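Local coordinates for hydrogenase expression/formation protein HypE (PDB 2Z1U) that binds ATP and magnesium and, as a member of the HypE family, probably acts in the maturation of hydrogenases, at residues D61-F64 and D69-T72; F64-D69 and L182-G187; G86-Y91 and V204-V209; L210-I215 and A283-A288. All coordinates share one frame; numbering follows the deposited sequence.

Interaction 1: D61-F64 and D69-T72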
loop_
_atom_site.group_PDB
_atom_site.type_symbol
_atom_site.label_atom_id
_atom_site.label_comp_id
_atom_site.label_asym_id
_atom_site.label_seq_id
_atom_site.Cartn_x
_atom_site.Cartn_y
_atom_site.Cartn_z
ATOM N N ASP A 61 14.734 3.971 -10.323
ATOM C CA ASP A 61 15.052 4.635 -11.568
ATOM C C ASP A 61 16.423 4.140 -11.983
ATOM O O ASP A 61 17.389 4.352 -11.244
ATOM C CB ASP A 61 15.046 6.151 -11.366
ATOM C CG ASP A 61 15.404 6.914 -12.629
ATOM O OD1 ASP A 61 16.159 7.901 -12.509
ATOM O OD2 ASP A 61 14.953 6.526 -13.731
ATOM N N PRO A 62 16.532 3.480 -13.163
ATOM C CA PRO A 62 15.502 3.218 -14.173
ATOM C C PRO A 62 14.535 2.087 -13.798
ATOM O O PRO A 62 14.782 1.345 -12.844
ATOM C CB PRO A 62 16.321 2.823 -15.406
ATOM C CG PRO A 62 17.537 2.182 -14.844
ATOM C CD PRO A 62 17.843 2.926 -13.569
ATOM N N ILE A 63 13.457 1.966 -14.567
ATOM C CA ILE A 63 12.401 0.993 -14.298
ATOM C C ILE A 63 12.885 -0.407 -14.620
ATOM O O ILE A 63 12.537 -1.357 -13.915
ATOM C CB ILE A 63 11.120 1.304 -15.130
ATOM C CG1 ILE A 63 10.515 2.640 -14.708
ATOM C CG2 ILE A 63 10.102 0.174 -15.033
ATOM C CD1 ILE A 63 9.203 2.971 -15.435
ATOM N N PHE A 64 13.676 -0.513 -15.690
ATOM C CA PHE A 64 14.268 -1.777 -16.140
ATOM C C PHE A 64 15.791 -1.735 -15.994
ATOM O O PHE A 64 16.428 -0.725 -16.312
ATOM C CB PHE A 64 13.866 -2.092 -17.599
ATOM C CG PHE A 64 12.360 -2.214 -17.811
ATOM C CD1 PHE A 64 11.682 -3.383 -17.467
ATOM C CD2 PHE A 64 11.629 -1.156 -18.348
ATOM C CE1 PHE A 64 10.291 -3.494 -17.625
ATOM C CE2 PHE A 64 10.238 -1.256 -18.522
ATOM C CZ PHE A 64 9.569 -2.430 -18.157
ATOM N N ASP A 69 13.262 -5.491 -12.503
ATOM C CA ASP A 69 12.567 -4.259 -12.813
ATOM C C ASP A 69 11.743 -3.831 -11.600
ATOM O O ASP A 69 11.749 -4.521 -10.572
ATOM C CB ASP A 69 11.728 -4.383 -14.106
ATOM C CG ASP A 69 10.686 -5.509 -14.056
ATOM O OD1 ASP A 69 9.928 -5.610 -13.057
ATOM O OD2 ASP A 69 10.604 -6.271 -15.045
ATOM N N ILE A 70 11.049 -2.696 -11.706
ATOM C CA ILE A 70 10.197 -2.200 -10.597
ATOM C C ILE A 70 9.103 -3.203 -10.160
ATOM O O ILE A 70 8.740 -3.259 -8.987
ATOM C CB ILE A 70 9.601 -0.802 -10.911
ATOM C CG1 ILE A 70 9.051 -0.129 -9.643
ATOM C CG2 ILE A 70 8.548 -0.885 -12.029
ATOM C CD1 ILE A 70 8.639 1.304 -9.851
ATOM N N GLY A 71 8.606 -4.004 -11.101
ATOM C CA GLY A 71 7.624 -5.037 -10.791
ATOM C C GLY A 71 8.206 -6.201 -10.015
ATOM O O GLY A 71 7.616 -6.712 -9.074
ATOM N N THR A 72 9.378 -6.620 -10.425
ATOM C CA THR A 72 10.105 -7.649 -9.741
ATOM C C THR A 72 10.434 -7.166 -8.293
ATOM O O THR A 72 10.221 -7.898 -7.312
ATOM C CB THR A 72 11.335 -7.961 -10.625
ATOM O OG1 THR A 72 11.336 -9.325 -11.071
ATOM C CG2 THR A 72 12.607 -7.524 -10.043
#
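Ile63 and Ile70 are joined by one backbone hydrogen bond: Ile70 N gives its hydrogen to Ile63 O at 3.0 Å, with an N-H...O angle of 141°. Next to it Phe64 and Asp69 form an antiparallel non-hydrogen-bonded pair, their CA atoms 4.5 Å apart, which places both side chains on one face of the two-stranded hairpin.

Apolar contact comes from two places. The CG2 methyls of Ile63 and Ile70 meet at 3.5 Å, and Val110 of helix 104-121 touches both residues. On the shared hairpin face the Phe64 ring runs alongside Asp69, pointing the same way, with CD1 3.5 Å from Asp69 CB. Ring and carboxylate planes stand 85° apart, while Ile63 CG2 covers one ring face near the rim.

The polar group is the Asp69 carboxylate, the N-cap of helix 70-83. With CG set between the backbone N and the carbonyl carbon (chi1 58°), OD1 reaches Thr72 N at 2.9 Å in a fairly straight bond; the bond from Gly71 N to the same oxygen is weak. OD2 bonds to Ser113 OG.

Both carboxylate oxygens are thus engaged in a buried setting, and the helix start would be expected to stabilise the negative charge. The Asp69 side chain caps the helix start while the adjacent Ile70 N closes on Ile63 O, so the helix begins directly at the hairpin.

Interaction 2: F64-D69 and L182-G187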
loop_
_atom_site.group_PDB
_atom_site.type_symbol
_atom_site.label_atom_id
_atom_site.label_comp_id
_atom_site.label_asym_id
_atom_site.label_seq_id
_atom_site.Cartn_x
_atom_site.Cartn_y
_atom_site.Cartn_z
ATOM N N PHE A 64 13.676 -0.513 -15.690
ATOM C CA PHE A 64 14.268 -1.777 -16.140
ATOM C C PHE A 64 15.791 -1.735 -15.994
ATOM O O PHE A 64 16.428 -0.725 -16.312
ATOM C CB PHE A 64 13.866 -2.092 -17.599
ATOM C CG PHE A 64 12.360 -2.214 -17.811
ATOM C CD1 PHE A 64 11.682 -3.383 -17.467
ATOM C CD2 PHE A 64 11.629 -1.156 -18.348
ATOM C CE1 PHE A 64 10.291 -3.494 -17.625
ATOM C CE2 PHE A 64 10.238 -1.256 -18.522
ATOM C CZ PHE A 64 9.569 -2.430 -18.157
ATOM N N PHE A 65 16.361 -2.839 -15.508
ATOM C CA PHE A 65 17.814 -2.971 -15.269
ATOM C C PHE A 65 18.195 -4.452 -15.376
ATOM O O PHE A 65 17.315 -5.302 -15.320
ATOM C CB PHE A 65 18.198 -2.397 -13.888
ATOM C CG PHE A 65 17.183 -2.675 -12.801
ATOM C CD1 PHE A 65 17.276 -3.827 -12.020
ATOM C CD2 PHE A 65 16.129 -1.789 -12.562
ATOM C CE1 PHE A 65 16.336 -4.087 -11.014
ATOM C CE2 PHE A 65 15.182 -2.048 -11.569
ATOM C CZ PHE A 65 15.288 -3.202 -10.793
ATOM N N PRO A 66 19.491 -4.772 -15.591
ATOM C CA PRO A 66 19.891 -6.179 -15.554
ATOM C C PRO A 66 19.424 -6.881 -14.275
ATOM O O PRO A 66 19.686 -6.391 -13.172
ATOM C CB PRO A 66 21.418 -6.099 -15.603
ATOM C CG PRO A 66 21.673 -4.880 -16.416
ATOM C CD PRO A 66 20.628 -3.903 -15.948
ATOM N N GLY A 67 18.712 -7.995 -14.433
ATOM C CA GLY A 67 18.308 -8.831 -13.303
ATOM C C GLY A 67 16.972 -8.495 -12.667
ATOM O O GLY A 67 16.526 -9.197 -11.756
ATOM N N GLY A 68 16.329 -7.415 -13.108
ATOM C CA GLY A 68 15.006 -7.122 -12.595
ATOM C C GLY A 68 14.329 -5.907 -13.176
ATOM O O GLY A 68 14.755 -5.363 -14.202
ATOM N N ASP A 69 13.262 -5.491 -12.503
ATOM C CA ASP A 69 12.567 -4.259 -12.813
ATOM C C ASP A 69 11.743 -3.831 -11.600
ATOM O O ASP A 69 11.749 -4.521 -10.572
ATOM C CB ASP A 69 11.728 -4.383 -14.106
ATOM C CG ASP A 69 10.686 -5.509 -14.056
ATOM O OD1 ASP A 69 9.928 -5.610 -13.057
ATOM O OD2 ASP A 69 10.604 -6.271 -15.045
ATOM N N LEU A 182 22.852 2.193 -10.261
ATOM C CA LEU A 182 23.701 3.386 -10.321
ATOM C C LEU A 182 24.579 3.429 -11.570
ATOM O O LEU A 182 24.816 4.504 -12.124
ATOM C CB LEU A 182 24.569 3.506 -9.061
ATOM C CG LEU A 182 24.174 4.447 -7.902
ATOM C CD1 LEU A 182 22.757 5.008 -7.971
ATOM C CD2 LEU A 182 24.446 3.806 -6.530
ATOM N N SER A 183 25.056 2.262 -12.005
ATOM C CA SER A 183 25.806 2.161 -13.252
ATOM C C SER A 183 24.904 2.207 -14.494
ATOM O O SER A 183 25.280 2.812 -15.498
ATOM C CB SER A 183 26.732 0.938 -13.258
ATOM O OG SER A 183 26.004 -0.267 -13.199
ATOM N N GLN A 184 23.720 1.592 -14.425
ATOM C CA GLN A 184 22.711 1.732 -15.491
ATOM C C GLN A 184 22.382 3.198 -15.741
ATOM O O GLN A 184 22.348 3.653 -16.890
ATOM C CB GLN A 184 21.412 0.994 -15.146
ATOM C CG GLN A 184 21.374 -0.457 -15.574
ATOM C CD GLN A 184 21.373 -0.634 -17.087
ATOM O OE1 GLN A 184 20.501 -0.120 -17.789
ATOM N NE2 GLN A 184 22.350 -1.375 -17.590
ATOM N N ARG A 185 22.164 3.926 -14.647
ATOM C CA ARG A 185 21.724 5.319 -14.687
ATOM C C ARG A 185 22.771 6.250 -15.304
ATOM O O ARG A 185 22.454 7.384 -15.672
ATOM C CB ARG A 185 21.342 5.782 -13.277
ATOM C CG ARG A 185 20.216 6.795 -13.235
ATOM C CD ARG A 185 19.366 6.595 -11.998
ATOM N NE ARG A 185 20.003 7.092 -10.786
ATOM C CZ ARG A 185 19.598 6.813 -9.549
ATOM N NH1 ARG A 185 18.555 6.017 -9.337
ATOM N NH2 ARG A 185 20.249 7.332 -8.517
ATOM N N GLN A 186 24.006 5.760 -15.423
ATOM C CA GLN A 186 25.101 6.500 -16.052
ATOM C C GLN A 186 25.563 5.837 -17.352
ATOM O O GLN A 186 26.628 6.168 -17.881
ATOM C CB GLN A 186 26.286 6.622 -15.090
ATOM C CG GLN A 186 25.965 7.319 -13.778
ATOM C CD GLN A 186 27.183 7.488 -12.892
ATOM O OE1 GLN A 186 28.156 6.734 -12.996
ATOM N NE2 GLN A 186 27.138 8.485 -12.009
ATOM N N GLY A 187 24.764 4.894 -17.847
ATOM C CA GLY A 187 25.048 4.181 -19.093
ATOM C C GLY A 187 26.277 3.288 -19.077
ATOM O O GLY A 187 26.900 3.072 -20.117
#
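Phe65 and Gln184 approach to 6.8 Å between CA atoms, where the type II turn Phe65-Gly68 of a small hairpin faces the last part of helix 176-184. The turn is closed by two backbone bonds, Phe65 N to Gly68 O and Gly68 N to Phe65 O, and the positive phi of Gly67 suits its corner.

Gln184 carries the contact from the helix side. Its chain bends at chi2 (-67°), bringing the amide end round to the ring of Pro66, which comes from the opposite direction. Pro66 CD is the meeting point: it lies 3.5 Å from Gln184 CG and also 3.5 Å from Gln184 NE2, so that the aliphatic and amide portions of one side chain both rest on the same methylene. A slighter touch joins Phe65 CB to Gln184 CG at 4.1 Å. The Phe65 ring itself leads elsewhere: Gly68 O sits 3.6 Å above its centre, and His177 meets it with the ring planes nearly perpendicular.

Behind Gln184 the helix ends in a Schellman motif with Gly187 at C-prime; Gly187 N bonds to Gln184 O at 2.9 Å.

Chemically this is van der Waals contact between a proline and a polar side chain, small in area and partly buried. The Gln184 amide makes no hydrogen bond to the 64-69 segment, so it and Pro66 meet by shape; the polar link beside them is a backbone hydrogen bond between Pro66 and Ser196.

Interaction 3: G86-Y91 and V204-V209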
loop_
_atom_site.group_PDB
_atom_site.type_symbol
_atom_site.label_atom_id
_atom_site.label_comp_id
_atom_site.label_asym_id
_atom_site.label_seq_id
_atom_site.Cartn_x
_atom_site.Cartn_y
_atom_site.Cartn_z
ATOM N N GLY A 86 9.437 -14.097 10.201
ATOM C CA GLY A 86 9.290 -15.542 10.356
ATOM C C GLY A 86 7.901 -15.979 9.944
ATOM O O GLY A 86 7.324 -16.885 10.550
ATOM N N ALA A 87 7.366 -15.324 8.912
ATOM C CA ALA A 87 6.022 -15.589 8.419
ATOM C C ALA A 87 6.021 -16.126 6.993
ATOM O O ALA A 87 6.985 -15.948 6.248
ATOM C CB ALA A 87 5.163 -14.331 8.514
ATOM N N ARG A 88 4.931 -16.805 6.640
ATOM C CA ARG A 88 4.700 -17.303 5.299
ATOM C C ARG A 88 3.826 -16.263 4.577
ATOM O O ARG A 88 2.651 -16.136 4.889
ATOM C CB ARG A 88 3.975 -18.668 5.386
ATOM C CG ARG A 88 3.598 -19.288 4.064
ATOM C CD ARG A 88 2.790 -20.567 4.298
ATOM N NE ARG A 88 3.633 -21.593 4.911
ATOM C CZ ARG A 88 3.187 -22.549 5.718
ATOM N NH1 ARG A 88 1.894 -22.625 6.015
ATOM N NH2 ARG A 88 4.033 -23.444 6.214
ATOM N N PRO A 89 4.402 -15.500 3.619
ATOM C CA PRO A 89 3.585 -14.549 2.858
ATOM C C PRO A 89 2.561 -15.293 2.016
ATOM O O PRO A 89 2.869 -16.357 1.475
ATOM C CB PRO A 89 4.602 -13.839 1.948
ATOM C CG PRO A 89 5.949 -14.143 2.544
ATOM C CD PRO A 89 5.822 -15.472 3.201
ATOM N N ARG A 90 1.350 -14.743 1.940
ATOM C CA ARG A 90 0.260 -15.388 1.244
ATOM C C ARG A 90 -0.319 -14.480 0.174
ATOM O O ARG A 90 -0.574 -14.929 -0.962
ATOM C CB ARG A 90 -0.854 -15.777 2.227
ATOM C CG ARG A 90 -0.439 -16.806 3.285
ATOM C CD ARG A 90 -0.208 -18.192 2.685
ATOM N NE ARG A 90 -1.275 -18.599 1.773
ATOM C CZ ARG A 90 -2.471 -19.045 2.160
ATOM N NH1 ARG A 90 -2.771 -19.121 3.452
ATOM N NH2 ARG A 90 -3.383 -19.405 1.255
ATOM N N TYR A 91 -0.545 -13.215 0.545
ATOM C CA TYR A 91 -1.366 -12.299 -0.266
ATOM C C TYR A 91 -0.792 -10.911 -0.326
ATOM O O TYR A 91 -0.374 -10.368 0.690
ATOM C CB TYR A 91 -2.803 -12.219 0.276
ATOM C CG TYR A 91 -3.514 -13.561 0.322
ATOM C CD1 TYR A 91 -3.730 -14.292 -0.849
ATOM C CD2 TYR A 91 -3.959 -14.099 1.530
ATOM C CE1 TYR A 91 -4.381 -15.517 -0.833
ATOM C CE2 TYR A 91 -4.614 -15.324 1.562
ATOM C CZ TYR A 91 -4.824 -16.027 0.377
ATOM O OH TYR A 91 -5.463 -17.250 0.407
ATOM N N VAL A 204 13.525 -19.945 1.570
ATOM C CA VAL A 204 14.680 -20.104 2.488
ATOM C C VAL A 204 14.274 -19.810 3.939
ATOM O O VAL A 204 14.665 -20.543 4.839
ATOM C CB VAL A 204 15.913 -19.203 2.126
ATOM C CG1 VAL A 204 17.222 -19.806 2.716
ATOM C CG2 VAL A 204 16.077 -19.124 0.653
ATOM N N VAL A 205 13.515 -18.728 4.155
ATOM C CA VAL A 205 13.058 -18.345 5.504
ATOM C C VAL A 205 12.171 -19.418 6.139
ATOM O O VAL A 205 12.353 -19.757 7.302
ATOM C CB VAL A 205 12.335 -16.967 5.540
ATOM C CG1 VAL A 205 11.718 -16.700 6.917
ATOM C CG2 VAL A 205 13.304 -15.832 5.203
ATOM N N GLU A 206 11.206 -19.944 5.378
ATOM C CA GLU A 206 10.358 -21.010 5.891
ATOM C C GLU A 206 11.203 -22.195 6.410
ATOM O O GLU A 206 10.993 -22.669 7.538
ATOM C CB GLU A 206 9.302 -21.442 4.847
ATOM C CG GLU A 206 8.435 -22.635 5.313
ATOM C CD GLU A 206 7.095 -22.731 4.612
ATOM O OE1 GLU A 206 6.535 -21.684 4.235
ATOM O OE2 GLU A 206 6.575 -23.862 4.468
ATOM N N LYS A 207 12.179 -22.645 5.614
ATOM C CA LYS A 207 13.025 -23.769 6.023
ATOM C C LYS A 207 13.895 -23.414 7.227
ATOM O O LYS A 207 14.097 -24.251 8.101
ATOM C CB LYS A 207 13.895 -24.299 4.881
ATOM C CG LYS A 207 14.520 -25.648 5.217
ATOM C CD LYS A 207 15.370 -26.210 4.096
ATOM C CE LYS A 207 15.682 -27.679 4.372
ATOM N NZ LYS A 207 16.482 -28.274 3.277
ATOM N N LEU A 208 14.392 -22.175 7.282
ATOM C CA LEU A 208 15.167 -21.717 8.432
ATOM C C LEU A 208 14.351 -21.812 9.712
ATOM O O LEU A 208 14.800 -22.370 10.709
ATOM C CB LEU A 208 15.614 -20.267 8.244
ATOM C CG LEU A 208 16.816 -19.972 7.347
ATOM C CD1 LEU A 208 17.022 -18.457 7.268
ATOM C CD2 LEU A 208 18.098 -20.680 7.838
ATOM N N VAL A 209 13.148 -21.257 9.664
ATOM C CA VAL A 209 12.322 -21.080 10.841
ATOM C C VAL A 209 11.740 -22.417 11.351
ATOM O O VAL A 209 11.776 -22.709 12.562
ATOM C CB VAL A 209 11.288 -19.946 10.558
ATOM C CG1 VAL A 209 9.903 -20.245 11.058
ATOM C CG2 VAL A 209 11.846 -18.581 11.045
#
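Gly86 packs against helix 202-212 on the buried side of this contact, while Arg88 and Glu206 pair at its partly exposed border. In the buried part, Gly86 CA lies 4.0 Å from Val209 CG2 and 4.4 Å from Val205 CG1, two valines one helical turn apart whose CB atoms are directed toward the 86-91 segment, at the glycine just before strand 87-99. The bare CA lets the helix come close, with Gly86 and Val209 CA atoms separated by 6.3 Å; the backbone of Gly86 has a positive phi, which glycine adopts readily. Val205 touches Ser83 of helix 70-83 as well, and Val209 reaches Val153.

At the partly exposed edge the interaction becomes polar and directional. Arg88 NE gives a nearly straight hydrogen bond to Glu206 OE1 (3.0 Å, 175°), and NH2 adds a weak bond to OE2 at 3.1 Å, completing a two-pronged salt bridge. Although OE1 lies almost in the guanidinium plane, NE meets that oxygen from above the carboxylate plane; the two groups are turned 47° apart and are not coplanar. Arg88 runs extended from its backbone and then bends at chi3 (-67°), which turns NE and NH2 toward the acid.

Strand 87-99 continues into the mixed sheet, where Arg90 and Tyr91 both face Ile148 in a classic beta bulge. Helix 202-212 thus packs against the start of this strand and the glycine before it, joining the N-terminal and C-terminal AIR synthase-related regions.

Interaction 4: L210-I215 and A283-A288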
loop_
_atom_site.group_PDB
_atom_site.type_symbol
_atom_site.label_atom_id
_atom_site.label_comp_id
_atom_site.label_asym_id
_atom_site.label_seq_id
_atom_site.Cartn_x
_atom_site.Cartn_y
_atom_site.Cartn_z
ATOM N N LEU A 210 11.295 -23.255 10.417
ATOM C CA LEU A 210 10.676 -24.544 10.748
ATOM C C LEU A 210 11.624 -25.725 10.932
ATOM O O LEU A 210 11.306 -26.645 11.688
ATOM C CB LEU A 210 9.609 -24.904 9.711
ATOM C CG LEU A 210 8.476 -23.896 9.547
ATOM C CD1 LEU A 210 7.606 -24.312 8.384
ATOM C CD2 LEU A 210 7.666 -23.784 10.827
ATOM N N GLU A 211 12.757 -25.728 10.234
ATOM C CA GLU A 211 13.672 -26.869 10.295
ATOM C C GLU A 211 14.938 -26.620 11.108
ATOM O O GLU A 211 15.415 -27.514 11.789
ATOM C CB GLU A 211 13.972 -27.420 8.896
ATOM C CG GLU A 211 12.691 -27.914 8.202
ATOM C CD GLU A 211 12.934 -28.679 6.918
ATOM O OE1 GLU A 211 12.323 -28.304 5.896
ATOM O OE2 GLU A 211 13.725 -29.643 6.929
ATOM N N VAL A 212 15.469 -25.404 11.045
ATOM C CA VAL A 212 16.655 -25.052 11.836
ATOM C C VAL A 212 16.202 -24.591 13.229
ATOM O O VAL A 212 16.666 -25.133 14.246
ATOM C CB VAL A 212 17.542 -24.002 11.116
ATOM C CG1 VAL A 212 18.722 -23.579 11.994
ATOM C CG2 VAL A 212 18.024 -24.562 9.778
ATOM N N GLY A 213 15.283 -23.624 13.250
ATOM C CA GLY A 213 14.653 -23.132 14.481
ATOM C C GLY A 213 15.496 -22.187 15.331
ATOM O O GLY A 213 16.707 -22.060 15.126
ATOM N N ASP A 214 14.835 -21.524 16.284
ATOM C CA ASP A 214 15.467 -20.574 17.213
ATOM C C ASP A 214 16.137 -19.411 16.478
ATOM O O ASP A 214 17.195 -18.929 16.871
ATOM C CB ASP A 214 16.439 -21.289 18.181
ATOM C CG ASP A 214 16.600 -20.555 19.523
ATOM O OD1 ASP A 214 15.837 -19.598 19.801
ATOM O OD2 ASP A 214 17.496 -20.938 20.304
ATOM N N ILE A 215 15.497 -18.947 15.407
ATOM C CA ILE A 215 15.983 -17.783 14.673
ATOM C C ILE A 215 15.687 -16.521 15.486
ATOM O O ILE A 215 14.520 -16.243 15.811
ATOM C CB ILE A 215 15.329 -17.667 13.258
ATOM C CG1 ILE A 215 15.468 -18.980 12.462
ATOM C CG2 ILE A 215 15.914 -16.472 12.497
ATOM C CD1 ILE A 215 16.921 -19.501 12.268
ATOM N N ALA A 283 24.044 -22.233 14.011
ATOM C CA ALA A 283 24.642 -21.399 12.955
ATOM C C ALA A 283 25.030 -22.181 11.706
ATOM O O ALA A 283 24.788 -21.745 10.581
ATOM C CB ALA A 283 25.853 -20.642 13.497
ATOM N N GLU A 284 25.632 -23.341 11.932
ATOM C CA GLU A 284 26.089 -24.233 10.879
ATOM C C GLU A 284 24.910 -24.779 10.048
ATOM O O GLU A 284 24.928 -24.714 8.815
ATOM C CB GLU A 284 26.926 -25.351 11.510
ATOM C CG GLU A 284 28.245 -25.643 10.815
ATOM C CD GLU A 284 29.068 -24.409 10.515
ATOM O OE1 GLU A 284 29.496 -23.703 11.459
ATOM O OE2 GLU A 284 29.312 -24.150 9.319
ATOM N N ALA A 285 23.872 -25.272 10.727
ATOM C CA ALA A 285 22.647 -25.734 10.055
ATOM C C ALA A 285 21.971 -24.606 9.248
ATOM O O ALA A 285 21.588 -24.816 8.099
ATOM C CB ALA A 285 21.679 -26.361 11.058
ATOM N N ALA A 286 21.868 -23.403 9.824
ATOM C CA ALA A 286 21.282 -22.260 9.118
ATOM C C ALA A 286 22.076 -21.906 7.861
ATOM O O ALA A 286 21.502 -21.659 6.799
ATOM C CB ALA A 286 21.167 -21.030 10.044
ATOM N N LEU A 287 23.396 -21.889 7.998
ATOM C CA LEU A 287 24.303 -21.632 6.886
ATOM C C LEU A 287 24.140 -22.671 5.774
ATOM O O LEU A 287 24.221 -22.325 4.597
ATOM C CB LEU A 287 25.764 -21.661 7.368
ATOM C CG LEU A 287 26.637 -20.438 7.120
ATOM C CD1 LEU A 287 28.115 -20.847 7.159
ATOM C CD2 LEU A 287 26.292 -19.662 5.833
ATOM N N ALA A 288 23.957 -23.940 6.147
ATOM C CA ALA A 288 23.703 -24.992 5.164
ATOM C C ALA A 288 22.434 -24.676 4.367
ATOM O O ALA A 288 22.382 -24.879 3.158
ATOM C CB ALA A 288 23.583 -26.373 5.834
#
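Two helices of the AIR synthase-related C-terminal region meet here, the end of helix 202-212 against the middle of helix 280-291, through Val212 on one side and Ala285 and Ala286 on the other. The CA atoms of Val212 and Ala286 are 6.0 Å apart, a close spacing made possible by the small alanine side chains.

Val212 uses both methyls. CG1 stands anti to the backbone N (chi1 176°) and is directed between the two alanines, 4.0 Å from Ala286 CB and 4.2 Å from Ala285 CB; it also lies 3.8 Å from Ala286 N. CG2 turns to the backbone instead, with Ala285 O at 3.9 Å. One branched side chain thus touches methyls and main chain of two consecutive residues, and the contact consists of van der Waals packing.

Beyond Val212 the chain leaves the helix at Gly213, whose phi is positive, after a wider pi-type turn at 210-212. On the sheet side, Leu278 of strand 275-278 touches Val212, Ile215 and Ala286, closing the inner edge of the contact, and Ala286 also rests on Leu169 of strand 167-170. Ala285, by contrast, is exposed.

With Val212 inserted against an alanine pair and strands 167-170 and 275-278 beneath, the geometry is that of neighbouring helices packed on one face of a mixed sheet, in keeping with the alpha-beta fold of this region.

How the interactions relate
Interactions 1 and 2 form one cluster, their centres about 8 Å apart: they share Phe64 and Asp69, and Arg185 NH1 lies 2.8 Å from Asp61 O, probably hydrogen-bonded. Interactions 3 and 4 form another, centres about 13 Å apart, along helix 202-212, where Leu208 O probably accepts from Gly213 N at 2.9 Å. The clusters lie on opposite sides of the chain's centre; interactions 1 and 3 are about 25 Å apart between centres, linked by helix 70-83. Neither cluster touches the nucleotide. A bound ATP is about 12 Å from the Ile70 side chain and about 13 Å from that of Val205, which lies about 11 Å from a magnesium ion. Interaction 4 lies away from these sites.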